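Local coordinates for protein transcription factor MBP1 (Magnaporthe oryzae, PDB 4UX5) that binds DNA through the winged helix-turn-helix domain that makes up this fragment and probably acts as a transcription activator, at residues 51-56 / 97-102. Sequence-based numbering, arbitrary orientation.
Sequences HILKAA and EALAHR. With nucleotides of chain C.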
loop_
_atom_site.group_PDB
_atom_site.type_symbol
_atom_site.label_atom_id
_atom_site.label_comp_id
_atom_site.label_asym_id
_atom_site.label_seq_id
_atom_site.Cartn_x
_atom_site.Cartn_y
_atom_site.Cartn_z
ATOM N N HIS A 51 -4.665 -0.218 -14.638
ATOM C CA HIS A 51 -4.360 -0.679 -15.989
ATOM C C HIS A 51 -5.308 -0.061 -17.012
ATOM O O HIS A 51 -4.911 0.251 -18.134
ATOM C CB HIS A 51 -4.441 -2.205 -16.074
ATOM C CG HIS A 51 -3.374 -2.918 -15.305
ATOM N ND1 HIS A 51 -3.368 -4.286 -15.137
ATOM C CD2 HIS A 51 -2.275 -2.458 -14.660
ATOM C CE1 HIS A 51 -2.316 -4.638 -14.422
ATOM N NE2 HIS A 51 -1.635 -3.546 -14.120
ATOM N N ILE A 52 -6.569 0.099 -16.618
ATOM C CA ILE A 52 -7.585 0.661 -17.501
ATOM C C ILE A 52 -7.293 2.128 -17.794
ATOM O O ILE A 52 -7.281 2.546 -18.950
ATOM C CB ILE A 52 -8.997 0.528 -16.895
ATOM C CG1 ILE A 52 -9.362 -0.948 -16.707
ATOM C CG2 ILE A 52 -10.024 1.221 -17.776
ATOM C CD1 ILE A 52 -10.709 -1.169 -16.054
ATOM N N LEU A 53 -7.048 2.904 -16.743
ATOM C CA LEU A 53 -6.754 4.325 -16.895
ATOM C C LEU A 53 -5.438 4.556 -17.638
ATOM O O LEU A 53 -5.262 5.584 -18.290
ATOM C CB LEU A 53 -6.719 5.011 -15.528
ATOM C CG LEU A 53 -8.061 5.056 -14.795
ATOM C CD1 LEU A 53 -7.916 5.734 -13.441
ATOM C CD2 LEU A 53 -9.116 5.757 -15.644
ATOM N N LYS A 54 -4.521 3.596 -17.543
ATOM C CA LYS A 54 -3.274 3.649 -18.303
ATOM C C LYS A 54 -3.516 3.308 -19.766
ATOM O O LYS A 54 -2.785 3.760 -20.648
ATOM C CB LYS A 54 -2.233 2.695 -17.716
ATOM C CG LYS A 54 -1.573 3.193 -16.446
ATOM C CD LYS A 54 -0.728 2.105 -15.802
ATOM C CE LYS A 54 0.433 1.701 -16.696
ATOM N NZ LYS A 54 1.305 0.681 -16.049
ATOM N N ALA A 55 -4.538 2.494 -20.017
ATOM C CA ALA A 55 -4.933 2.164 -21.381
ATOM C C ALA A 55 -5.516 3.402 -22.049
ATOM O O ALA A 55 -5.333 3.620 -23.247
ATOM C CB ALA A 55 -5.933 1.017 -21.392
ATOM N N ALA A 56 -6.219 4.211 -21.265
ATOM C CA ALA A 56 -6.618 5.539 -21.706
ATOM C C ALA A 56 -5.388 6.442 -21.684
ATOM O O ALA A 56 -4.321 6.032 -21.231
ATOM C CB ALA A 56 -7.721 6.094 -20.824
ATOM N N GLU A 97 -16.089 -2.025 -15.964
ATOM C CA GLU A 97 -16.777 -1.770 -17.224
ATOM C C GLU A 97 -17.338 -0.355 -17.251
ATOM O O GLU A 97 -17.267 0.330 -18.271
ATOM C CB GLU A 97 -17.895 -2.789 -17.446
ATOM C CG GLU A 97 -18.762 -2.503 -18.661
ATOM C CD GLU A 97 -19.679 -3.659 -19.016
ATOM O OE1 GLU A 97 -19.557 -4.730 -18.385
ATOM O OE2 GLU A 97 -20.520 -3.497 -19.926
ATOM N N ALA A 98 -17.888 0.076 -16.120
ATOM C CA ALA A 98 -18.425 1.425 -15.990
ATOM C C ALA A 98 -17.320 2.461 -16.154
ATOM O O ALA A 98 -17.464 3.425 -16.904
ATOM C CB ALA A 98 -19.117 1.592 -14.647
ATOM N N LEU A 99 -16.214 2.243 -15.448
ATOM C CA LEU A 99 -15.053 3.124 -15.517
ATOM C C LEU A 99 -14.502 3.229 -16.935
ATOM O O LEU A 99 -14.127 4.310 -17.387
ATOM C CB LEU A 99 -13.955 2.631 -14.572
ATOM C CG LEU A 99 -12.666 3.453 -14.521
ATOM C CD1 LEU A 99 -12.920 4.803 -13.873
ATOM C CD2 LEU A 99 -11.574 2.698 -13.779
ATOM N N ALA A 100 -14.454 2.096 -17.628
ATOM C CA ALA A 100 -13.926 2.050 -18.983
ATOM C C ALA A 100 -14.821 2.830 -19.939
ATOM O O ALA A 100 -14.337 3.479 -20.867
ATOM C CB ALA A 100 -13.778 0.609 -19.445
ATOM N N HIS A 101 -16.127 2.765 -19.710
ATOM C CA HIS A 101 -17.072 3.532 -20.508
ATOM C C HIS A 101 -16.910 5.025 -20.244
ATOM O O HIS A 101 -16.730 5.802 -21.181
ATOM C CB HIS A 101 -18.510 3.092 -20.224
ATOM C CG HIS A 101 -18.918 1.851 -20.955
ATOM N ND1 HIS A 101 -19.136 0.646 -20.319
ATOM C CD2 HIS A 101 -19.143 1.626 -22.271
ATOM C CE1 HIS A 101 -19.482 -0.263 -21.210
ATOM N NE2 HIS A 101 -19.493 0.304 -22.404
ATOM N N ARG A 102 -16.951 5.410 -18.968
ATOM C CA ARG A 102 -16.854 6.816 -18.566
ATOM C C ARG A 102 -15.583 7.490 -19.074
ATOM O O ARG A 102 -15.550 8.706 -19.254
ATOM C CB ARG A 102 -16.923 6.952 -17.039
ATOM C CG ARG A 102 -18.222 6.472 -16.413
ATOM C CD ARG A 102 -18.404 7.031 -15.007
ATOM N NE ARG A 102 -17.207 6.890 -14.179
ATOM C CZ ARG A 102 -16.961 5.854 -13.380
ATOM N NH1 ARG A 102 -17.826 4.852 -13.300
ATOM N NH2 ARG A 102 -15.848 5.820 -12.660
ATOM P P DC C 9 2.138 1.719 -12.339
ATOM O OP1 DC C 9 1.711 0.707 -13.333
ATOM O OP2 DC C 9 2.497 3.085 -12.780
ATOM O "O5'" DC C 9 1.027 1.826 -11.194
ATOM C "C5'" DC C 9 0.539 0.640 -10.571
ATOM C "C4'" DC C 9 0.672 0.716 -9.058
ATOM O "O4'" DC C 9 2.058 0.635 -8.687
ATOM C "C3'" DC C 9 0.188 2.008 -8.429
ATOM O "O3'" DC C 9 -1.205 1.919 -8.170
ATOM C "C2'" DC C 9 0.998 2.085 -7.126
ATOM C "C1'" DC C 9 2.221 1.197 -7.401
ATOM N N1 DC C 9 3.529 1.927 -7.367
ATOM C C2 DC C 9 4.307 1.914 -6.201
ATOM O O2 DC C 9 3.894 1.309 -5.205
ATOM N N3 DC C 9 5.491 2.573 -6.194
ATOM C C4 DC C 9 5.903 3.216 -7.285
ATOM N N4 DC C 9 7.077 3.851 -7.228
ATOM C C5 DC C 9 5.130 3.240 -8.482
ATOM C C6 DC C 9 3.962 2.587 -8.480
#
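I52 and L53 of helix 49-55 meet L99 and A100 of helix 93-102 in the hydrophobic core of the winged helix-turn-helix domain, which belongs to the KilA-N family. The backbones come nearest at I52 and A100, 6.7 Å between their CA atoms, and the join is purely apolar. From the CB of I52, which points at the other helix, two branches leave. CG2, anti to the backbone N, is the one that touches: it lies 4.2 Å from the CB of A100 and equally near that residue's CA. CG1, anti to the carbonyl carbon (chi1 -62°), carries CD1 onward in an extended chain, and CD1 stops 4.6 Å from CD2 of L99. I105, L109 and F113 also pack on I52, while F113 reaches A100 too and so bridges the helices. Beside this pair, the methyl tips of two leucines meet: CD2 of L53 sits 4.3 Å from CD1 of L99. Side chains of helix 60-71, namely R63, I66 and L67, pack against L53. Helix 49-55 thus has one flank in the core, while its K54 reaches DNA. The bend of K54 at chi3 (64°) turns CE and NZ toward the phosphate of nucleotide DC9 of chain C. CD and CE each lie 3.7 Å from its OP1, and NZ donates a 2.7 Å hydrogen bond to the same OP1.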